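Local coordinates for kinetochore protein mis18 (Schizosaccharomyces pombe, PDB 5J6P) that serves in the CENP-A recruiting complex, maintaining kinetochore factors and the deacetylated state of histones in the central core of the centromeres, at residues Ser5-Lys10 against Leu30-Ser35; Thr47-Asp52 against Tyr58-Cys63. All coordinates share one frame; numbering follows the deposited sequence.

Interaction 1 (Ser5-Lys10 against Leu30-Ser35); sequences SVFQCK and LSFTLS. With ZN (zinc ion), chain D.
Phe7 places CG anti to its own carbonyl carbon (chi1 -58°), which sends the ring out from strand 5-9, while Phe32 holds CG between its backbone N and carbonyl carbon (chi1 68°) and projects its ring from strand 31-34 to meet it. This is the seam between the two antiparallel sheets of the Yippee/Mis18 zinc-binding domain, a member of the beta-tent group: strand 5-9 is the middle strand of the small sheet, and strand 31-34 belongs to the large one. The nearest CA atoms, those of Phe7 and Leu34, are 10.7 Å apart, so no backbone pairing links the segments and long apolar side chains must span the distance. The two rings come from opposite directions and meet obliquely, with centroids 4.8 Å apart and planes inclined at 35°. Phe32 CE2 sits 4.0 Å over the centre of the Phe7 ring, and Phe32 CZ approaches Phe7 CD1 to 3.8 Å. Flat aromatic residues suit this place because they fill the gap between sheets without bringing in polar groups that would need partners. Leu34 adds a branched aliphatic end: its CD1 lies 4.3 Å from Phe7 CE2 and also in the plane of the Phe32 ring, at its edge, so one methyl serves both aromatics. Leu95 of strand 95-99 touches both rings, and Val16 packs on Phe7. With the strand's alternation, Val6 turns elsewhere and meets Leu100 of the second subunit. Two residues on from Phe7 comes Cys9, one of four cysteine ligands of the metal together with Cys12, Cys63 and Cys66. Cys9 SG lies 2.3 Å from the zinc ion.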
ATOM      1  N   SER A   5       1.249   4.523   8.822  1.00 87.76           N
ATOM      2  CA  SER A   5       1.077   4.688   7.384  1.00 78.81           C
ATOM      3  C   SER A   5       1.971   3.757   6.539  1.00 80.59           C
ATOM      4  O   SER A   5       2.958   3.175   7.022  1.00 78.02           O
ATOM      5  CB  SER A   5       1.266   6.145   6.992  1.00 76.26           C
ATOM      6  OG  SER A   5       0.276   6.975   7.597  1.00 73.95           O
ATOM      7  N   VAL A   6       1.561   3.566   5.290  1.00 79.27           N
ATOM      8  CA  VAL A   6       2.352   2.825   4.304  1.00 78.08           C
ATOM      9  C   VAL A   6       2.631   3.745   3.141  1.00 73.97           C
ATOM     10  O   VAL A   6       1.821   4.632   2.852  1.00 81.45           O
ATOM     11  CB  VAL A   6       1.582   1.590   3.832  1.00 80.05           C
ATOM     12  CG1 VAL A   6       2.052   1.100   2.477  1.00 79.15           C
ATOM     13  CG2 VAL A   6       1.759   0.476   4.845  1.00 80.81           C
ATOM     14  N   PHE A   7       3.768   3.533   2.476  1.00 68.48           N
ATOM     15  CA  PHE A   7       4.246   4.467   1.452  1.00 66.05           C
ATOM     16  C   PHE A   7       4.373   3.831   0.108  1.00 62.90           C
ATOM     17  O   PHE A   7       4.967   2.745  -0.011  1.00 62.32           O
ATOM     18  CB  PHE A   7       5.620   5.046   1.851  1.00 69.89           C
ATOM     19  CG  PHE A   7       5.595   5.739   3.166  1.00 69.01           C
ATOM     20  CD1 PHE A   7       4.889   6.914   3.303  1.00 69.71           C
ATOM     21  CD2 PHE A   7       6.188   5.176   4.283  1.00 69.83           C
ATOM     22  CE1 PHE A   7       4.802   7.539   4.526  1.00 68.83           C
ATOM     23  CE2 PHE A   7       6.115   5.807   5.506  1.00 67.64           C
ATOM     24  CZ  PHE A   7       5.425   6.985   5.624  1.00 64.88           C
ATOM     25  N   GLN A   8       3.896   4.543  -0.910  1.00 63.88           N
ATOM     26  CA  GLN A   8       3.983   4.073  -2.293  1.00 68.91           C
ATOM     27  C   GLN A   8       4.420   5.102  -3.321  1.00 61.64           C
ATOM     28  O   GLN A   8       4.076   6.263  -3.215  1.00 59.92           O
ATOM     29  CB  GLN A   8       2.611   3.641  -2.764  1.00 75.69           C
ATOM     30  CG  GLN A   8       1.778   2.761  -1.853  1.00 73.96           C
ATOM     31  CD  GLN A   8       0.347   2.772  -2.334  1.00 78.52           C
ATOM     32  OE1 GLN A   8      -0.134   1.831  -3.016  1.00 78.27           O
ATOM     33  NE2 GLN A   8      -0.313   3.892  -2.080  1.00 75.44           N
ATOM     34  N   CYS A   9       5.105   4.650  -4.365  1.00 63.62           N
ATOM     35  CA  CYS A   9       5.420   5.518  -5.496  1.00 64.22           C
ATOM     36  C   CYS A   9       4.138   5.966  -6.204  1.00 64.92           C
ATOM     37  O   CYS A   9       3.390   5.144  -6.734  1.00 71.18           O
ATOM     38  CB  CYS A   9       6.346   4.802  -6.481  1.00 59.33           C
ATOM     39  SG  CYS A   9       6.242   5.413  -8.180  1.00 56.59           S
ATOM     40  N   LYS A  10       3.893   7.273  -6.203  1.00 67.19           N
ATOM     41  CA  LYS A  10       2.692   7.860  -6.807  1.00 66.63           C
ATOM     42  C   LYS A  10       2.351   7.328  -8.181  1.00 67.69           C
ATOM     43  O   LYS A  10       1.169   7.339  -8.586  1.00 69.53           O
ATOM     44  CB  LYS A  10       2.840   9.360  -6.944  1.00 68.12           C
ATOM     45  CG  LYS A  10       2.623  10.140  -5.646  1.00 79.08           C
ATOM     46  CD  LYS A  10       1.789  11.391  -5.917  1.00 82.07           C
ATOM     47  CE  LYS A  10       2.224  12.623  -5.141  1.00 92.95           C
ATOM     48  NZ  LYS A  10       2.052  13.801  -6.040  1.00 92.62           N
ATOM     49  N   LEU A  30      10.701  19.208   1.848  1.00100.99           N
ATOM     50  CA  LEU A  30       9.515  18.452   1.462  1.00 96.67           C
ATOM     51  C   LEU A  30       9.916  17.000   1.244  1.00 81.38           C
ATOM     52  O   LEU A  30       9.626  16.440   0.191  1.00 76.86           O
ATOM     53  CB  LEU A  30       8.851  19.071   0.213  1.00103.81           C
ATOM     54  CG  LEU A  30       8.435  20.568   0.287  1.00109.67           C
ATOM     55  CD1 LEU A  30       8.862  21.321  -0.975  1.00109.95           C
ATOM     56  CD2 LEU A  30       6.943  20.788   0.578  1.00 98.44           C
ATOM     57  N   SER A  31      10.602  16.443   2.256  1.00 74.89           N
ATOM     58  CA  SER A  31      11.215  15.098   2.254  1.00 76.01           C
ATOM     59  C   SER A  31      10.958  14.363   3.571  1.00 76.12           C
ATOM     60  O   SER A  31      10.579  14.990   4.558  1.00 79.53           O
ATOM     61  CB  SER A  31      12.739  15.193   2.086  1.00 77.94           C
ATOM     62  OG  SER A  31      13.443  15.117   3.333  1.00 83.08           O
ATOM     63  N   PHE A  32      11.198  13.048   3.596  1.00 71.89           N
ATOM     64  CA  PHE A  32      11.172  12.269   4.862  1.00 75.40           C
ATOM     65  C   PHE A  32      12.091  11.059   4.763  1.00 70.12           C
ATOM     66  O   PHE A  32      12.452  10.641   3.693  1.00 80.84           O
ATOM     67  CB  PHE A  32       9.745  11.836   5.257  1.00 78.77           C
ATOM     68  CG  PHE A  32       9.137  10.813   4.332  1.00 79.92           C
ATOM     69  CD1 PHE A  32       8.429  11.209   3.187  1.00 80.54           C
ATOM     70  CD2 PHE A  32       9.283   9.461   4.586  1.00 72.59           C
ATOM     71  CE1 PHE A  32       7.876  10.267   2.323  1.00 75.70           C
ATOM     72  CE2 PHE A  32       8.748   8.517   3.707  1.00 77.33           C
ATOM     73  CZ  PHE A  32       8.045   8.918   2.583  1.00 71.12           C
ATOM     74  N   THR A  33      12.458  10.465   5.878  1.00 71.40           N
ATOM     75  CA  THR A  33      13.632   9.619   5.871  1.00 74.04           C
ATOM     76  C   THR A  33      13.377   8.362   6.693  1.00 71.09           C
ATOM     77  O   THR A  33      12.807   8.441   7.766  1.00 71.49           O
ATOM     78  CB  THR A  33      14.881  10.429   6.366  1.00 77.91           C
ATOM     79  OG1 THR A  33      15.022  11.668   5.610  1.00 71.32           O
ATOM     80  CG2 THR A  33      16.156   9.585   6.269  1.00 68.95           C
ATOM     81  N   LEU A  34      13.816   7.225   6.156  1.00 64.99           N
ATOM     82  CA  LEU A  34      13.477   5.914   6.652  1.00 73.70           C
ATOM     83  C   LEU A  34      14.748   5.109   6.723  1.00 70.96           C
ATOM     84  O   LEU A  34      15.598   5.250   5.873  1.00 72.20           O
ATOM     85  CB  LEU A  34      12.520   5.189   5.668  1.00 78.90           C
ATOM     86  CG  LEU A  34      10.974   5.120   5.761  1.00 84.13           C
ATOM     87  CD1 LEU A  34      10.290   6.468   5.953  1.00 82.31           C
ATOM     88  CD2 LEU A  34      10.405   4.426   4.520  1.00 80.07           C
ATOM     89  N   SER A  35      14.808   4.209   7.688  1.00 72.75           N
ATOM     90  CA  SER A  35      15.946   3.366   7.938  1.00 76.80           C
ATOM     91  C   SER A  35      15.833   2.047   7.226  1.00 84.30           C
ATOM     92  O   SER A  35      16.757   1.202   7.289  1.00 80.21           O
ATOM     93  CB  SER A  35      16.039   3.087   9.443  1.00 83.93           C
ATOM     94  OG  SER A  35      14.922   2.333   9.901  1.00 83.83           O
TER
HETATM   95 ZN    ZN D 201       7.090   3.577  -9.275  1.00 20.00          ZN

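Interaction 2 (Thr47-Asp52 against Tyr58-Cys63); sequences TFKRSD and YSELSC. With ZN (zinc ion), chain D.
Lys49 and Tyr58 form an antiparallel hydrogen-bonded pair, with Lys49 N giving a bond of 2.8 Å to Tyr58 O and Tyr58 N returning one of 3.1 Å to Lys49 O. One residue further along, the hydroxyl of Ser59 donates to Thr47 O, OG to O 3.0 Å; it reaches the carbonyl at a C=O...OG angle of 133° and is tilted out of the carbonyl plane. Serine, with its short side chain, can thus bind the facing backbone directly, and the Phe48 ring lies against the same OG. A longer link reaches to Glu60: Lys49 NZ stands 3.3 Å from Glu60 OE2, a salt bridge whose hydrogen bond is weak. On its way there the lysine chain crosses the Tyr58 ring, bending at chi3. Its CB lies over one face, 4.3 Å from the ring centroid and 22° off the normal, a CH-pi contact displaced toward the rim, and its CE comes within 3.3 Å of Tyr58 OH. Lysine fits here because its methylenes can lie on an aromatic while its ammonium reaches a carboxylate. Tyr58 offers this face because its CG sits between N and carbonyl carbon (chi1 71°); Ser51 N lies at the ring's edge, and beyond the segments the ring has a cation-pi partner in Lys72 and meets Tyr74. An alanine in place of Tyr58 would probably leave the Lys49 methylenes without their aromatic support and its ammonium group freer to swing away from Glu60. Near the turn, Ser51 OG bonds Cys56 N and Arg50 NH1 bonds Gly54 O. This is the turn end of a beta hairpin, strands 42-50 and 57-63, with 42-50 the outermost strand of the large sheet within this chain.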
ATOM      1  N   THR A  47      25.832   7.395 -10.142  1.00 78.48           N
ATOM      2  CA  THR A  47      26.197   8.804 -10.044  1.00 83.27           C
ATOM      3  C   THR A  47      26.045   9.308  -8.588  1.00 92.81           C
ATOM      4  O   THR A  47      25.097   8.928  -7.888  1.00101.35           O
ATOM      5  CB  THR A  47      25.258   9.694 -10.900  1.00 94.14           C
ATOM      6  OG1 THR A  47      24.926   9.020 -12.121  1.00 96.90           O
ATOM      7  CG2 THR A  47      25.847  11.129 -11.182  1.00 84.92           C
ATOM      8  N   PHE A  48      26.971  10.182  -8.173  1.00 94.83           N
ATOM      9  CA  PHE A  48      27.048  10.783  -6.825  1.00 79.58           C
ATOM     10  C   PHE A  48      26.957  12.283  -7.019  1.00 77.16           C
ATOM     11  O   PHE A  48      27.696  12.831  -7.820  1.00 83.40           O
ATOM     12  CB  PHE A  48      28.410  10.523  -6.196  1.00 74.72           C
ATOM     13  CG  PHE A  48      28.673   9.094  -5.737  1.00 74.33           C
ATOM     14  CD1 PHE A  48      28.115   8.608  -4.552  1.00 71.91           C
ATOM     15  CD2 PHE A  48      29.586   8.283  -6.418  1.00 74.43           C
ATOM     16  CE1 PHE A  48      28.412   7.334  -4.086  1.00 70.09           C
ATOM     17  CE2 PHE A  48      29.887   6.997  -5.961  1.00 83.78           C
ATOM     18  CZ  PHE A  48      29.301   6.518  -4.797  1.00 80.11           C
ATOM     19  N   LYS A  49      26.078  12.967  -6.302  1.00 79.84           N
ATOM     20  CA  LYS A  49      25.762  14.368  -6.636  1.00 85.79           C
ATOM     21  C   LYS A  49      25.781  15.182  -5.357  1.00 83.40           C
ATOM     22  O   LYS A  49      25.986  14.621  -4.295  1.00 78.60           O
ATOM     23  CB  LYS A  49      24.400  14.498  -7.356  1.00 89.30           C
ATOM     24  CG  LYS A  49      23.930  13.242  -8.089  1.00 99.00           C
ATOM     25  CD  LYS A  49      22.975  13.521  -9.247  1.00104.06           C
ATOM     26  CE  LYS A  49      21.834  14.465  -8.904  1.00105.24           C
ATOM     27  NZ  LYS A  49      20.894  14.540 -10.062  1.00113.73           N
ATOM     28  N   ARG A  50      25.562  16.488  -5.475  1.00 74.98           N
ATOM     29  CA  ARG A  50      25.750  17.422  -4.381  1.00 85.94           C
ATOM     30  C   ARG A  50      24.505  18.190  -4.084  1.00 80.92           C
ATOM     31  O   ARG A  50      23.865  18.703  -4.997  1.00 86.57           O
ATOM     32  CB  ARG A  50      26.824  18.459  -4.745  1.00 98.26           C
ATOM     33  CG  ARG A  50      28.242  18.008  -4.450  1.00103.53           C
ATOM     34  CD  ARG A  50      29.029  19.071  -3.706  1.00111.13           C
ATOM     35  NE  ARG A  50      29.533  20.125  -4.589  1.00112.72           N
ATOM     36  CZ  ARG A  50      30.371  21.100  -4.226  1.00103.63           C
ATOM     37  NH1 ARG A  50      30.819  21.198  -2.983  1.00100.65           N
ATOM     38  NH2 ARG A  50      30.766  21.996  -5.123  1.00116.17           N
ATOM     39  N   SER A  51      24.198  18.332  -2.800  1.00 79.87           N
ATOM     40  CA  SER A  51      23.113  19.204  -2.363  1.00 78.36           C
ATOM     41  C   SER A  51      23.294  20.577  -2.971  1.00 78.76           C
ATOM     42  O   SER A  51      24.381  20.886  -3.463  1.00 83.05           O
ATOM     43  CB  SER A  51      23.082  19.266  -0.840  1.00 83.05           C
ATOM     44  OG  SER A  51      24.388  19.067  -0.305  1.00 94.12           O
ATOM     45  N   ASP A  52      22.236  21.388  -2.976  1.00 90.45           N
ATOM     46  CA  ASP A  52      22.313  22.744  -3.568  1.00104.43           C
ATOM     47  C   ASP A  52      23.332  23.615  -2.870  1.00106.32           C
ATOM     48  O   ASP A  52      24.058  24.398  -3.531  1.00 99.10           O
ATOM     49  CB  ASP A  52      20.963  23.462  -3.538  1.00108.67           C
ATOM     50  CG  ASP A  52      19.990  22.914  -4.551  1.00110.05           C
ATOM     51  OD1 ASP A  52      20.418  22.239  -5.524  1.00 99.97           O
ATOM     52  OD2 ASP A  52      18.784  23.170  -4.356  1.00114.19           O
ATOM     53  N   TYR A  58      24.832  12.672  -2.244  1.00 80.34           N
ATOM     54  CA  TYR A  58      23.790  11.674  -2.370  1.00 78.57           C
ATOM     55  C   TYR A  58      23.768  11.031  -3.733  1.00 78.69           C
ATOM     56  O   TYR A  58      24.152  11.621  -4.741  1.00 83.68           O
ATOM     57  CB  TYR A  58      22.448  12.305  -2.111  1.00 76.63           C
ATOM     58  CG  TYR A  58      21.986  13.246  -3.200  1.00 76.26           C
ATOM     59  CD1 TYR A  58      21.318  12.763  -4.320  1.00 82.48           C
ATOM     60  CD2 TYR A  58      22.163  14.609  -3.089  1.00 75.56           C
ATOM     61  CE1 TYR A  58      20.867  13.609  -5.301  1.00 79.79           C
ATOM     62  CE2 TYR A  58      21.710  15.466  -4.071  1.00 78.01           C
ATOM     63  CZ  TYR A  58      21.070  14.953  -5.176  1.00 77.50           C
ATOM     64  OH  TYR A  58      20.612  15.773  -6.164  1.00 78.87           O
ATOM     65  N   SER A  59      23.302   9.800  -3.737  1.00 82.74           N
ATOM     66  CA  SER A  59      22.949   9.085  -4.946  1.00 80.47           C
ATOM     67  C   SER A  59      21.418   9.056  -5.041  1.00 75.17           C
ATOM     68  O   SER A  59      20.734   8.914  -4.027  1.00 76.07           O
ATOM     69  CB  SER A  59      23.527   7.685  -4.885  1.00 80.92           C
ATOM     70  OG  SER A  59      24.927   7.750  -5.084  1.00 89.88           O
ATOM     71  N   GLU A  60      20.891   9.209  -6.252  1.00 76.61           N
ATOM     72  CA  GLU A  60      19.453   9.148  -6.495  1.00 70.21           C
ATOM     73  C   GLU A  60      18.822   7.768  -6.233  1.00 69.25           C
ATOM     74  O   GLU A  60      19.456   6.760  -6.513  1.00 66.37           O
ATOM     75  CB  GLU A  60      19.191   9.546  -7.914  1.00 73.31           C
ATOM     76  CG  GLU A  60      19.319  11.042  -8.125  1.00 78.40           C
ATOM     77  CD  GLU A  60      18.940  11.455  -9.532  1.00 80.23           C
ATOM     78  OE1 GLU A  60      19.250  10.672 -10.473  1.00 84.80           O
ATOM     79  OE2 GLU A  60      18.337  12.548  -9.679  1.00 79.48           O
ATOM     80  N   LEU A  61      17.598   7.753  -5.661  1.00 70.49           N
ATOM     81  CA  LEU A  61      16.777   6.532  -5.503  1.00 71.37           C
ATOM     82  C   LEU A  61      15.650   6.465  -6.531  1.00 69.59           C
ATOM     83  O   LEU A  61      14.839   7.416  -6.628  1.00 63.04           O
ATOM     84  CB  LEU A  61      16.084   6.503  -4.160  1.00 84.33           C
ATOM     85  CG  LEU A  61      16.745   6.015  -2.898  1.00 89.13           C
ATOM     86  CD1 LEU A  61      15.714   6.067  -1.773  1.00 87.23           C
ATOM     87  CD2 LEU A  61      17.271   4.611  -3.125  1.00 87.00           C
ATOM     88  N   SER A  62      15.564   5.323  -7.229  1.00 77.08           N
ATOM     89  CA  SER A  62      14.540   5.046  -8.269  1.00 71.20           C
ATOM     90  C   SER A  62      13.580   3.889  -7.893  1.00 67.22           C
ATOM     91  O   SER A  62      14.032   2.948  -7.252  1.00 65.00           O
ATOM     92  CB  SER A  62      15.264   4.679  -9.546  1.00 72.29           C
ATOM     93  OG  SER A  62      16.045   5.766 -10.033  1.00 72.58           O
ATOM     94  N   CYS A  63      12.322   3.972  -8.317  1.00 65.38           N
ATOM     95  CA  CYS A  63      11.365   2.892  -8.114  1.00 67.21           C
ATOM     96  C   CYS A  63      11.592   1.794  -9.149  1.00 66.54           C
ATOM     97  O   CYS A  63      11.274   1.959 -10.327  1.00 71.81           O
ATOM     98  CB  CYS A  63       9.932   3.419  -8.208  1.00 71.17           C
ATOM     99  SG  CYS A  63       8.707   2.174  -8.676  1.00 57.23           S
TER
HETATM  100 ZN    ZN D 201       7.090   3.577  -9.275  1.00 20.00          ZN

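Interactions 1 and 2 lie in series along the chain, their centres 16 Å apart, and both involve the six-stranded sheet. Interaction 1 ties the small sheet to one strand of it from within the fold, whereas interaction 2 pairs two of its strands at the surface, at the margin formed by strand 42-50. Their closest approach is at the metal: Cys9 SG, from 5-10, and Cys63 SG, from 58-63, are 4.1 Å apart and bind the same zinc ion, so the metal joins segment 5-10 to segment 58-63. Neither packing centre is at that site; the Phe7 side chain stays about 11 Å from that of Cys63. Aromatic packing and zinc thus connect the sheets at separate points.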